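Local atomic coordinates of aromatic amino acid aminotransferase I (Candida albicans WO-1, PDB entry 6HNU), a protein that probably catalyses the pyridoxal 5'-phosphate-dependent transfer of an amino group from aromatic L-amino acids to 2-oxoglutarate, yielding aromatic oxo-acids and L-glutamate. Residues R367-D372 and D472-G477; D273-A278 and G358-Y363; E143-T148 and L170-G175; P404-K407 and D412-K415; I425-L430 and G482-A487. All coordinates share one frame; numbering follows the deposited sequence.

Contact 3 lies nearest the catalytic centre: the side chain of Trp-145 is about 6 Å from the bound pyridoxal phosphate and about 11 Å from the phenylalanine ligand. Contact 2 sits across the chain's centre from it, the side chain of Arg-360 being about 12 Å from that of Tyr-249, which binds the cofactor. Helix 334-377 carries one segment each of contacts 2 and 1, whose centres are 21 Å apart. From there helix 471-489 connects contact 1 to contact 5, 15 Å away between centres, and helix 413-426 links contact 5 to contact 4, their centres 17 Å apart. Contacts 1, 4 and 5 all lie away from the ligand pockets.

Contact 1: R367-D372 and D472-G477; sequences RDVAID and DQLVVG
Asp-368 OD1 receives two N-H groups from Arg-367, while Val-369 and Ala-370, next in the helix, meet Leu-474 and Val-475. Here the long helix 334-377 packs beside the C-terminal helix 471-489 in the aminotransferase fold. The two segments run nearly parallel, at 19° with their axes 9.5 Å apart, and no hydrogen bond passes between them. The contact is made wholly by aliphatic groups. Leu-474 reaches across with CD2, which lies 3.7 Å from both CA and CB of Ala-370; the small alanine lets the methyl come close to the helix backbone. Leu-474 CG stands anti to the backbone N (chi1 174°), which carries the branch out toward the partner helix. Beside it, Val-369 CG1 touches Leu-474 CD2 at 4.1 Å. In the conformer given, one of two for Val-475, the same CG1 also packs against Val-475 CG2 at 3.8 Å, a tentative contact in which the valines cross at about a right angle. Leu-43 of the second subunit also packs on Leu-474, so the helix pair adjoins the dimer interface.

The Arg-367 side chain leaves the backbone away from helix 471-489, and its NH1 and NH2 also bond to the backbone oxygens of Glu-255 and Pro-388, respectively. Its side-on grip on Asp-368 uses NE and NH1, each 2.8 Å from OD1. Both nitrogens approach from the same face of the carboxylate plane, NH1 on the syn side and 30° out of it.

Contact 2: D273-A278 and G358-Y363; sequences DEFLKA and GLRAEY
Apolar contact between helix 272-278 and helix 334-377 is made by Phe-275 and the aliphatic part of Arg-360. Arg-360 CD lies at the edge of the Phe-275 ring, close to its plane, 4.0 Å from CD1 and 4.1 Å from CE1. The ring and the guanidinium are turned almost perpendicular, 86° apart, and it is the aliphatic part of the arginine that meets the aromatic edge. Farther out, the methyl CB of Ala-278 makes a van der Waals touch with Arg-360 NH2 at 3.7 Å. Arg-360 can span the gap because its chain is extended from CG to NE; the nearest CA atoms, those of Phe-275 and Arg-360, are still 9.2 Å apart.

In the fold, the short helix 272-278 lies against the long helix 334-377 of this pyridoxal-phosphate-dependent aminotransferase. The Phe-275 ring also packs on Leu-353, Leu-356 and Ile-357, about a turn or two before Arg-360.

The polar link across the contact runs through water. A water molecule donates to Ala-278 O at 2.8 Å and accepts from Arg-360 NH1 at 2.9 Å, lying in the plane of the guanidinium at its edge. The main charged partner of Arg-360 is Glu-255, whose OE2 forms a salt bridge with NE and so helps fix the rotation of the guanidinium between the two helices.

Contact 3: E143-T148 and L170-G175; sequences EAWDST and LESANG
Two helices flanking the cofactor pocket, 141-152 and 167-175, meet where Trp-145 and Asp-146 close around Ser-172. Each helix starts at or just after residues that line the pyridoxal phosphate site: Asn-141 and Thr-142 for the first, Phe-166 for the second. Ser-172 CB sits against the pyrrole part of the Trp-145 indole, 3.7 Å from NE1 and 3.8 Å from CD1, in an oblique approach. With chi1 at 171° the indole extends toward the second helix, and there NE1 donates to Ala-169 O. The indole also meets the ring of Tyr-211, another pocket residue, with the planes at about 35°.

Helix 167-175 is the connection of a beta-alpha-beta crossover, between the adjacent parallel strands 158-162 and 179-186 of the large mixed sheet typical of fold-type I enzymes. Helix 141-152 leads into the first of these strands.

The polar part of the contact is slight. Ser-172 OG donates weakly to Asp-146 OD1 at 3.4 Å, and since the serine is deposited in two conformers, this bond is provisional. The stronger partner of Asp-146 is Arg-150 of the second subunit, which forms a salt bridge with OD2; Val-327 of that subunit packs on both Asp-146 and Ser-172. Elsewhere on helix 141-152, Ser-147 OG donates to Glu-143 OE2 at 2.6 Å, using the anti lone pair of the carboxylate, and His-325 binds the same oxygen. Thr-148 OG1 turns back to Ala-144 O at 2.7 Å, reaching it from the face opposite to Thr-148 N.

Contact 4: P404-K407 and D412-K415; sequences PKYK and DPLK
The backbone turns back on itself between Tyr-406 and Asp-412, whose CA atoms stand 7.0 Å apart with five residues between them. Asp-412 is the N-cap of helix 413-426, so the contact belongs to a capped helix start at the end of the connection from strand 393-399. Neither Tyr-406 nor Lys-407 is part of a regular helix, although both have helical backbone angles.

Tyr-406 supplies the side chain that crosses the turn. A chi1 of -172° swings the ring across to the incoming backbone of the helix. CE1 comes to 3.9 Å from Asp-412 N and 4.1 Å from Pro-413 N, both met obliquely by the ring. The Pro-413 ring adds a looser apolar touch through CD, 4.4 Å from Tyr-406 CE1. No hydrogen bond joins the segments, and the touch is van der Waals contact at the surface of the subunit, with Glu-411 also lying against the tyrosine.

Pro-413 follows the cap as the first residue of the helix, a position that suits proline because the amide nitrogens of a first turn need no helical acceptor. The side chain of Asp-412 leaves the backbone heading away from Tyr-406, and its carboxylate serves the helix; its negative charge probably also suits the positive end of the helix dipole. Lys-415 N returns a weak bond to Asp-412 O. The capping bond itself runs from Leu-414 N to Asp-412 OD1, 3.1 Å long with an angle of 143° at the hydrogen, and arrives 53° out of the carboxylate plane.

Contact 5: I425-L430 and G482-A487; sequences IKQGCL and GKAVRA
Gln-427 packs on helix 471-489 by van der Waals contact, its CG 3.7 Å from Ala-484 CB. The same CG is 3.9 Å from Ala-484 CA, close to the helix backbone. Gln-427 and Lys-483 cross at about a right angle, the amide oxygen OE1 lying against the aliphatic part of the lysine, 3.5 Å from CD and 3.9 Å from CB. The glutamine chain bends at chi2 (-61°), which turns its amide along the helix surface toward Lys-483, whereas the far end of the lysine leads away.

Polar bonding stays on the side of Gln-427: no hydrogen bond spans the two segments. Its NE2 donates to Gln-423 OE1, one turn earlier in helix 413-426, and this bond helps fix which way the amide is turned. Gln-423 in turn touches Ala-484 and Ala-487, so both glutamines pack against helix 471-489.

In the backbone, Gly-428 N bonds to Ile-425 O at 2.9 Å. With its positive phi of 92°, Gly-428 ends helix 413-426 in a Schellman motif and turns the chain into strand 429-433, the outermost strand of its sheet within this chain, which continues into the second subunit by parallel pairing.

Contact 1: R367-D372 and D472-G477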
# COMPACT_ATOMS: atom_id res chain seq x y z
N ARG B 367 -17.64 -27.32 -1.38
CA ARG B 367 -16.98 -28.14 -2.42
C ARG B 367 -17.80 -29.42 -2.69
O ARG B 367 -17.99 -29.78 -3.89
CB ARG B 367 -15.55 -28.45 -1.98
CG ARG B 367 -14.77 -29.28 -2.99
CD ARG B 367 -15.07 -30.77 -3.06
NE ARG B 367 -15.24 -31.39 -1.73
CZ ARG B 367 -14.25 -31.76 -0.94
NH1 ARG B 367 -14.52 -32.35 0.23
NH2 ARG B 367 -13.00 -31.58 -1.31
N ASP B 368 -18.29 -30.10 -1.64
CA ASP B 368 -19.05 -31.36 -1.81
C ASP B 368 -20.32 -31.06 -2.61
O ASP B 368 -20.64 -31.83 -3.53
CB ASP B 368 -19.43 -31.98 -0.47
CG ASP B 368 -18.25 -32.48 0.32
OD1 ASP B 368 -17.20 -32.79 -0.30
OD2 ASP B 368 -18.41 -32.56 1.56
N VAL B 369 -20.99 -29.95 -2.30
CA VAL B 369 -22.28 -29.58 -2.93
C VAL B 369 -22.03 -29.22 -4.40
O VAL B 369 -22.81 -29.68 -5.29
CB VAL B 369 -22.96 -28.45 -2.13
CG1 VAL B 369 -24.06 -27.74 -2.92
CG2 VAL B 369 -23.49 -29.01 -0.82
N ALA B 370 -20.98 -28.44 -4.66
CA ALA B 370 -20.56 -28.06 -6.03
C ALA B 370 -20.29 -29.31 -6.86
O ALA B 370 -20.88 -29.41 -7.95
CB ALA B 370 -19.34 -27.18 -5.97
N ILE B 371 -19.43 -30.21 -6.40
CA ILE B 371 -18.94 -31.36 -7.18
C ILE B 371 -20.04 -32.42 -7.33
O ILE B 371 -20.12 -33.05 -8.41
CB ILE B 371 -17.67 -31.93 -6.56
CG1 ILE B 371 -16.56 -30.86 -6.52
CG2 ILE B 371 -17.22 -33.19 -7.28
CD1 ILE B 371 -16.25 -30.21 -7.86
N ASP B 372 -20.83 -32.64 -6.29
CA ASP B 372 -22.07 -33.47 -6.41
C ASP B 372 -22.95 -32.91 -7.54
O ASP B 372 -23.50 -33.71 -8.32
CB ASP B 372 -22.85 -33.48 -5.10
CG ASP B 372 -22.24 -34.32 -3.99
OD1 ASP B 372 -21.26 -35.03 -4.26
OD2 ASP B 372 -22.77 -34.25 -2.87
N ASP B 472 -27.78 -23.24 -2.47
CA ASP B 472 -28.99 -23.60 -3.25
C ASP B 472 -28.86 -22.94 -4.63
O ASP B 472 -29.19 -23.61 -5.62
CB ASP B 472 -30.27 -23.19 -2.52
CG ASP B 472 -30.38 -21.70 -2.26
OD1 ASP B 472 -29.33 -21.08 -2.00
OD2 ASP B 472 -31.50 -21.18 -2.32
N GLN B 473 -28.42 -21.68 -4.68
CA GLN B 473 -28.21 -20.91 -5.95
C GLN B 473 -27.04 -21.53 -6.71
O GLN B 473 -27.08 -21.52 -7.96
CB GLN B 473 -28.03 -19.42 -5.67
CG GLN B 473 -29.28 -18.76 -5.12
CD GLN B 473 -30.54 -19.25 -5.80
OE1 GLN B 473 -30.65 -19.25 -7.02
NE2 GLN B 473 -31.51 -19.70 -5.00
N LEU B 474 -26.06 -22.11 -6.00
CA LEU B 474 -24.96 -22.88 -6.62
C LEU B 474 -25.56 -24.05 -7.42
O LEU B 474 -25.16 -24.24 -8.60
CB LEU B 474 -24.00 -23.40 -5.55
CG LEU B 474 -22.90 -24.32 -6.08
CD1 LEU B 474 -22.06 -23.59 -7.11
CD2 LEU B 474 -22.03 -24.83 -4.95
N VAL B 475 -26.45 -24.83 -6.82
CA VAL B 475 -27.01 -26.06 -7.46
C VAL B 475 -27.84 -25.63 -8.68
O VAL B 475 -27.71 -26.27 -9.74
CB VAL B 475 -27.82 -26.92 -6.47
CG1 VAL B 475 -28.58 -28.04 -7.17
CG2 VAL B 475 -26.93 -27.49 -5.38
N VAL B 476 -28.64 -24.58 -8.51
CA VAL B 476 -29.45 -23.96 -9.60
C VAL B 476 -28.50 -23.64 -10.76
O VAL B 476 -28.79 -24.02 -11.92
CB VAL B 476 -30.19 -22.69 -9.12
CG1 VAL B 476 -30.71 -21.85 -10.28
CG2 VAL B 476 -31.34 -23.01 -8.17
N GLY B 477 -27.42 -22.91 -10.45
CA GLY B 477 -26.45 -22.43 -11.45
C GLY B 477 -25.92 -23.57 -12.28
O GLY B 477 -25.95 -23.47 -13.51

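Contact 2: D273-A278 and G358-Y363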
# COMPACT_ATOMS: atom_id res chain seq x y z
N ASP B 273 -4.18 -31.20 16.43
CA ASP B 273 -3.09 -32.09 15.95
C ASP B 273 -3.43 -32.70 14.59
O ASP B 273 -2.55 -32.69 13.74
CB ASP B 273 -2.78 -33.20 16.95
CG ASP B 273 -2.09 -32.70 18.22
OD1 ASP B 273 -1.32 -31.70 18.14
OD2 ASP B 273 -2.36 -33.32 19.27
N GLU B 274 -4.63 -33.27 14.43
CA GLU B 274 -5.08 -33.87 13.15
C GLU B 274 -5.09 -32.76 12.10
O GLU B 274 -4.66 -33.01 10.97
CB GLU B 274 -6.48 -34.49 13.23
CG GLU B 274 -6.51 -35.84 13.94
CD GLU B 274 -7.82 -36.61 13.84
OE1 GLU B 274 -8.80 -36.10 13.26
OE2 GLU B 274 -7.84 -37.75 14.32
N PHE B 275 -5.55 -31.57 12.47
CA PHE B 275 -5.63 -30.44 11.51
C PHE B 275 -4.24 -30.15 10.94
O PHE B 275 -4.10 -30.17 9.71
CB PHE B 275 -6.24 -29.21 12.16
CG PHE B 275 -6.19 -27.97 11.30
CD1 PHE B 275 -6.96 -27.88 10.16
CD2 PHE B 275 -5.36 -26.90 11.65
CE1 PHE B 275 -6.96 -26.70 9.41
CE2 PHE B 275 -5.36 -25.74 10.89
CZ PHE B 275 -6.16 -25.65 9.76
N LEU B 276 -3.26 -29.89 11.81
CA LEU B 276 -1.89 -29.49 11.40
C LEU B 276 -1.25 -30.64 10.60
O LEU B 276 -0.46 -30.33 9.67
CB LEU B 276 -1.05 -29.12 12.63
CG LEU B 276 -1.43 -27.83 13.37
CD1 LEU B 276 -0.48 -27.62 14.54
CD2 LEU B 276 -1.42 -26.60 12.47
N LYS B 277 -1.54 -31.89 10.93
CA LYS B 277 -0.97 -33.06 10.22
C LYS B 277 -1.58 -33.19 8.82
O LYS B 277 -0.92 -33.79 7.96
CB LYS B 277 -1.15 -34.39 10.96
CG LYS B 277 0.04 -34.80 11.81
CD LYS B 277 -0.22 -35.97 12.74
CE LYS B 277 0.78 -36.05 13.88
NZ LYS B 277 0.34 -35.26 15.06
N ALA B 278 -2.81 -32.73 8.63
CA ALA B 278 -3.56 -32.89 7.36
C ALA B 278 -3.08 -31.88 6.30
O ALA B 278 -3.33 -32.15 5.11
CB ALA B 278 -5.03 -32.73 7.60
N GLY B 358 -12.83 -24.39 11.46
CA GLY B 358 -14.19 -23.97 11.07
C GLY B 358 -14.21 -23.57 9.60
O GLY B 358 -15.13 -24.00 8.86
N LEU B 359 -13.19 -22.84 9.15
CA LEU B 359 -13.07 -22.43 7.73
C LEU B 359 -12.95 -23.69 6.85
O LEU B 359 -13.69 -23.77 5.86
CB LEU B 359 -11.88 -21.47 7.62
CG LEU B 359 -11.69 -20.75 6.29
CD1 LEU B 359 -12.89 -19.87 5.96
CD2 LEU B 359 -10.42 -19.90 6.32
N ARG B 360 -12.08 -24.63 7.19
CA ARG B 360 -11.95 -25.96 6.54
C ARG B 360 -13.31 -26.66 6.43
O ARG B 360 -13.66 -27.07 5.32
CB ARG B 360 -10.93 -26.80 7.29
CG ARG B 360 -10.76 -28.22 6.74
CD ARG B 360 -9.78 -28.99 7.58
NE ARG B 360 -9.41 -30.29 7.06
CZ ARG B 360 -8.39 -30.52 6.25
NH1 ARG B 360 -7.64 -29.51 5.82
NH2 ARG B 360 -8.15 -31.74 5.84
N ALA B 361 -14.05 -26.81 7.53
CA ALA B 361 -15.37 -27.49 7.55
C ALA B 361 -16.33 -26.80 6.56
O ALA B 361 -16.96 -27.50 5.71
CB ALA B 361 -15.94 -27.52 8.95
N GLU B 362 -16.44 -25.47 6.62
CA GLU B 362 -17.39 -24.72 5.75
C GLU B 362 -17.05 -24.91 4.27
O GLU B 362 -17.99 -25.18 3.48
CB GLU B 362 -17.36 -23.22 6.00
CG GLU B 362 -17.75 -22.82 7.39
CD GLU B 362 -19.20 -23.11 7.71
OE1 GLU B 362 -20.03 -23.04 6.78
OE2 GLU B 362 -19.48 -23.36 8.90
N TYR B 363 -15.79 -24.71 3.88
CA TYR B 363 -15.33 -24.90 2.46
C TYR B 363 -15.50 -26.36 2.03
O TYR B 363 -15.98 -26.54 0.88
CB TYR B 363 -13.91 -24.38 2.23
CG TYR B 363 -13.93 -22.90 1.93
CD1 TYR B 363 -14.13 -21.98 2.92
CD2 TYR B 363 -13.86 -22.44 0.62
CE1 TYR B 363 -14.19 -20.62 2.66
CE2 TYR B 363 -13.93 -21.09 0.34
CZ TYR B 363 -14.07 -20.17 1.36
OH TYR B 363 -14.18 -18.84 1.13
O HOH W 1 -5.74 -31.01 4.17

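Contact 3: E143-T148 and L170-G175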
# COMPACT_ATOMS: atom_id res chain seq x y z
N GLU B 143 0.12 -6.40 -3.23
CA GLU B 143 1.31 -5.53 -3.02
C GLU B 143 2.54 -6.43 -2.91
O GLU B 143 3.54 -6.13 -3.61
CB GLU B 143 1.18 -4.69 -1.76
CG GLU B 143 2.49 -3.99 -1.42
CD GLU B 143 3.38 -4.74 -0.46
OE1 GLU B 143 2.93 -4.97 0.68
OE2 GLU B 143 4.56 -5.02 -0.82
N ALA B 144 2.48 -7.51 -2.11
CA ALA B 144 3.68 -8.35 -1.90
C ALA B 144 4.19 -8.87 -3.25
O ALA B 144 5.39 -8.89 -3.44
CB ALA B 144 3.41 -9.46 -0.91
N TRP B 145 3.30 -9.22 -4.19
CA TRP B 145 3.68 -9.69 -5.54
C TRP B 145 4.34 -8.55 -6.34
O TRP B 145 5.43 -8.74 -6.97
CB TRP B 145 2.45 -10.28 -6.24
CG TRP B 145 2.74 -10.56 -7.68
CD1 TRP B 145 2.11 -10.01 -8.76
CD2 TRP B 145 3.74 -11.45 -8.20
NE1 TRP B 145 2.68 -10.46 -9.92
CE2 TRP B 145 3.65 -11.37 -9.61
CE3 TRP B 145 4.73 -12.26 -7.62
CZ2 TRP B 145 4.50 -12.08 -10.45
CZ3 TRP B 145 5.55 -12.98 -8.46
CH2 TRP B 145 5.42 -12.89 -9.85
N ASP B 146 3.75 -7.36 -6.32
CA ASP B 146 4.32 -6.18 -7.01
C ASP B 146 5.73 -5.97 -6.48
O ASP B 146 6.68 -5.86 -7.32
CB ASP B 146 3.43 -4.96 -6.85
CG ASP B 146 3.93 -3.77 -7.65
OD1 ASP B 146 3.97 -3.87 -8.86
OD2 ASP B 146 4.18 -2.74 -7.06
N SER B 147 5.89 -6.02 -5.16
CA SER B 147 7.20 -5.83 -4.46
C SER B 147 8.17 -6.95 -4.78
O SER B 147 9.38 -6.63 -4.92
CB SER B 147 7.04 -5.66 -2.97
OG SER B 147 6.22 -4.52 -2.72
N THR B 148 7.69 -8.20 -4.94
CA THR B 148 8.54 -9.36 -5.34
C THR B 148 9.16 -9.08 -6.72
O THR B 148 10.37 -9.28 -6.88
CB THR B 148 7.72 -10.66 -5.33
OG1 THR B 148 7.22 -10.82 -3.99
CG2 THR B 148 8.53 -11.84 -5.82
N LEU B 170 -0.10 -11.37 -13.73
CA LEU B 170 0.46 -11.22 -15.08
C LEU B 170 0.50 -9.73 -15.44
O LEU B 170 1.50 -9.28 -16.01
CB LEU B 170 -0.41 -11.99 -16.08
CG LEU B 170 -0.43 -13.51 -15.94
CD1 LEU B 170 -1.32 -14.12 -17.02
CD2 LEU B 170 0.97 -14.08 -15.99
N GLU B 171 -0.59 -9.01 -15.19
CA GLU B 171 -0.66 -7.53 -15.40
C GLU B 171 0.49 -6.85 -14.65
O GLU B 171 1.12 -5.95 -15.23
CB GLU B 171 -2.00 -6.96 -14.94
CG GLU B 171 -2.17 -5.45 -15.19
CD GLU B 171 -2.01 -5.03 -16.65
OE1 GLU B 171 -2.23 -5.89 -17.52
OE2 GLU B 171 -1.64 -3.86 -16.92
N SER B 172 0.72 -7.21 -13.38
CA SER B 172 1.81 -6.61 -12.59
C SER B 172 3.15 -6.85 -13.30
O SER B 172 3.93 -5.88 -13.42
CB SER B 172 1.80 -7.15 -11.19
OG SER B 172 2.90 -6.65 -10.45
N ALA B 173 3.41 -8.09 -13.73
CA ALA B 173 4.66 -8.45 -14.44
C ALA B 173 4.74 -7.64 -15.75
O ALA B 173 5.86 -7.09 -16.06
CB ALA B 173 4.75 -9.93 -14.70
N ASN B 174 3.64 -7.59 -16.50
CA ASN B 174 3.58 -6.87 -17.80
C ASN B 174 3.99 -5.42 -17.60
O ASN B 174 4.81 -4.89 -18.40
CB ASN B 174 2.19 -6.95 -18.43
CG ASN B 174 1.84 -8.36 -18.84
OD1 ASN B 174 2.72 -9.21 -18.94
ND2 ASN B 174 0.57 -8.58 -19.13
N GLY B 175 3.53 -4.82 -16.52
CA GLY B 175 3.80 -3.41 -16.19
C GLY B 175 5.26 -3.17 -15.91
O GLY B 175 5.70 -2.04 -16.14

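Contact 4: P404-K407 and D412-K415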
# COMPACT_ATOMS: atom_id res chain seq x y z
N PRO B 404 -20.71 -30.09 -32.13
CA PRO B 404 -21.17 -30.41 -33.49
C PRO B 404 -20.82 -29.35 -34.55
O PRO B 404 -21.00 -29.64 -35.73
CB PRO B 404 -22.68 -30.58 -33.33
CG PRO B 404 -23.03 -29.89 -32.04
CD PRO B 404 -21.80 -29.98 -31.16
N LYS B 405 -20.35 -28.17 -34.13
CA LYS B 405 -19.93 -27.10 -35.07
C LYS B 405 -18.42 -27.01 -35.12
O LYS B 405 -17.92 -25.98 -35.61
CB LYS B 405 -20.55 -25.76 -34.66
CG LYS B 405 -22.07 -25.77 -34.54
CD LYS B 405 -22.62 -24.38 -34.36
CE LYS B 405 -24.12 -24.33 -34.18
NZ LYS B 405 -24.51 -22.99 -33.73
N TYR B 406 -17.68 -28.01 -34.63
CA TYR B 406 -16.21 -27.84 -34.48
C TYR B 406 -15.55 -27.58 -35.85
O TYR B 406 -14.62 -26.75 -35.95
CB TYR B 406 -15.58 -29.05 -33.80
CG TYR B 406 -14.13 -28.91 -33.43
CD1 TYR B 406 -13.71 -28.01 -32.47
CD2 TYR B 406 -13.19 -29.78 -33.97
CE1 TYR B 406 -12.37 -27.94 -32.10
CE2 TYR B 406 -11.85 -29.71 -33.63
CZ TYR B 406 -11.44 -28.78 -32.69
OH TYR B 406 -10.13 -28.73 -32.33
N LYS B 407 -15.99 -28.27 -36.91
CA LYS B 407 -15.41 -28.02 -38.25
C LYS B 407 -15.83 -26.61 -38.68
O LYS B 407 -15.00 -25.92 -39.23
CB LYS B 407 -15.82 -29.10 -39.27
CG LYS B 407 -15.04 -30.40 -39.17
CD LYS B 407 -15.35 -31.37 -40.31
CE LYS B 407 -14.65 -31.00 -41.61
NZ LYS B 407 -15.43 -31.41 -42.80
N ASP B 412 -11.49 -24.54 -33.88
CA ASP B 412 -10.95 -23.55 -32.92
C ASP B 412 -11.65 -23.79 -31.59
O ASP B 412 -12.83 -23.51 -31.42
CB ASP B 412 -11.13 -22.13 -33.45
CG ASP B 412 -10.56 -21.04 -32.55
OD1 ASP B 412 -10.00 -21.37 -31.47
OD2 ASP B 412 -10.68 -19.87 -32.95
N PRO B 413 -10.95 -24.38 -30.60
CA PRO B 413 -11.58 -24.66 -29.31
C PRO B 413 -12.14 -23.40 -28.63
O PRO B 413 -13.11 -23.52 -27.90
CB PRO B 413 -10.48 -25.36 -28.49
CG PRO B 413 -9.21 -25.33 -29.31
CD PRO B 413 -9.55 -24.81 -30.69
N LEU B 414 -11.53 -22.24 -28.86
CA LEU B 414 -11.93 -20.95 -28.25
C LEU B 414 -13.30 -20.53 -28.80
O LEU B 414 -14.06 -19.92 -28.06
CB LEU B 414 -10.83 -19.90 -28.47
CG LEU B 414 -9.44 -20.24 -27.91
CD1 LEU B 414 -8.50 -19.05 -28.05
CD2 LEU B 414 -9.52 -20.67 -26.45
N LYS B 415 -13.67 -20.92 -30.03
CA LYS B 415 -15.04 -20.66 -30.55
C LYS B 415 -16.06 -21.56 -29.85
O LYS B 415 -17.19 -21.09 -29.60
CB LYS B 415 -15.03 -20.84 -32.07
CG LYS B 415 -14.41 -19.65 -32.78
CD LYS B 415 -14.57 -19.74 -34.26
CE LYS B 415 -13.97 -18.56 -34.97
NZ LYS B 415 -13.62 -18.94 -36.35

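Contact 5: I425-L430 and G482-A487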
# COMPACT_ATOMS: atom_id res chain seq x y z
N ILE B 425 -24.84 -18.22 -20.30
CA ILE B 425 -25.44 -16.91 -19.94
C ILE B 425 -26.92 -16.92 -20.35
O ILE B 425 -27.77 -16.54 -19.54
CB ILE B 425 -24.66 -15.73 -20.56
CG1 ILE B 425 -23.34 -15.49 -19.83
CG2 ILE B 425 -25.50 -14.47 -20.54
CD1 ILE B 425 -22.26 -14.92 -20.69
N LYS B 426 -27.22 -17.40 -21.56
CA LYS B 426 -28.62 -17.51 -22.02
C LYS B 426 -29.41 -18.45 -21.07
O LYS B 426 -30.57 -18.18 -20.83
CB LYS B 426 -28.63 -17.98 -23.48
CG LYS B 426 -30.01 -18.07 -24.12
CD LYS B 426 -30.02 -18.79 -25.45
CE LYS B 426 -31.41 -19.00 -26.01
NZ LYS B 426 -31.52 -20.32 -26.66
N GLN B 427 -28.81 -19.51 -20.54
CA GLN B 427 -29.49 -20.44 -19.59
C GLN B 427 -29.57 -19.83 -18.18
O GLN B 427 -30.22 -20.47 -17.34
CB GLN B 427 -28.76 -21.78 -19.54
CG GLN B 427 -28.78 -22.58 -20.84
CD GLN B 427 -30.16 -22.97 -21.33
OE1 GLN B 427 -31.07 -23.24 -20.55
NE2 GLN B 427 -30.31 -23.04 -22.65
N GLY B 428 -28.93 -18.68 -17.92
CA GLY B 428 -28.98 -17.96 -16.63
C GLY B 428 -27.86 -18.33 -15.65
O GLY B 428 -28.10 -18.27 -14.41
N CYS B 429 -26.65 -18.66 -16.12
CA CYS B 429 -25.49 -18.95 -15.23
C CYS B 429 -24.21 -18.45 -15.89
O CYS B 429 -24.10 -18.52 -17.15
CB CYS B 429 -25.40 -20.46 -14.98
SG CYS B 429 -23.91 -21.07 -14.14
N LEU B 430 -23.27 -17.98 -15.08
CA LEU B 430 -21.99 -17.48 -15.61
C LEU B 430 -20.80 -18.13 -14.88
O LEU B 430 -20.75 -18.09 -13.62
CB LEU B 430 -21.98 -15.96 -15.49
CG LEU B 430 -20.80 -15.32 -16.21
CD1 LEU B 430 -21.21 -14.06 -16.93
CD2 LEU B 430 -19.66 -15.08 -15.22
N GLY B 482 -25.12 -27.38 -16.92
CA GLY B 482 -25.32 -28.70 -17.52
C GLY B 482 -26.22 -28.60 -18.76
O GLY B 482 -25.84 -29.19 -19.79
N LYS B 483 -27.33 -27.87 -18.67
CA LYS B 483 -28.28 -27.66 -19.80
C LYS B 483 -27.55 -27.00 -20.97
O LYS B 483 -27.79 -27.38 -22.14
CB LYS B 483 -29.39 -26.65 -19.48
CG LYS B 483 -30.56 -27.13 -18.65
CD LYS B 483 -31.77 -26.23 -18.86
CE LYS B 483 -32.43 -25.77 -17.58
NZ LYS B 483 -33.21 -26.86 -16.94
N ALA B 484 -26.75 -25.98 -20.67
CA ALA B 484 -26.02 -25.18 -21.67
C ALA B 484 -25.05 -26.10 -22.40
O ALA B 484 -25.00 -26.04 -23.67
CB ALA B 484 -25.37 -23.98 -21.01
N VAL B 485 -24.37 -26.99 -21.68
CA VAL B 485 -23.41 -27.94 -22.31
C VAL B 485 -24.22 -28.94 -23.15
O VAL B 485 -23.78 -29.23 -24.28
CB VAL B 485 -22.49 -28.65 -21.30
CG1 VAL B 485 -21.60 -29.71 -21.96
CG2 VAL B 485 -21.60 -27.65 -20.57
N ARG B 486 -25.36 -29.40 -22.64
CA ARG B 486 -26.24 -30.37 -23.37
C ARG B 486 -26.77 -29.71 -24.66
O ARG B 486 -26.64 -30.33 -25.74
CB ARG B 486 -27.35 -30.91 -22.45
CG ARG B 486 -27.40 -32.44 -22.36
CD ARG B 486 -28.05 -33.05 -21.12
NE ARG B 486 -28.99 -32.09 -20.57
CZ ARG B 486 -28.96 -31.59 -19.33
NH1 ARG B 486 -28.06 -32.03 -18.45
NH2 ARG B 486 -29.87 -30.70 -18.96
N ALA B 487 -27.31 -28.49 -24.59
CA ALA B 487 -27.73 -27.73 -25.78
C ALA B 487 -26.57 -27.58 -26.78
O ALA B 487 -26.79 -27.85 -27.97
CB ALA B 487 -28.29 -26.39 -25.41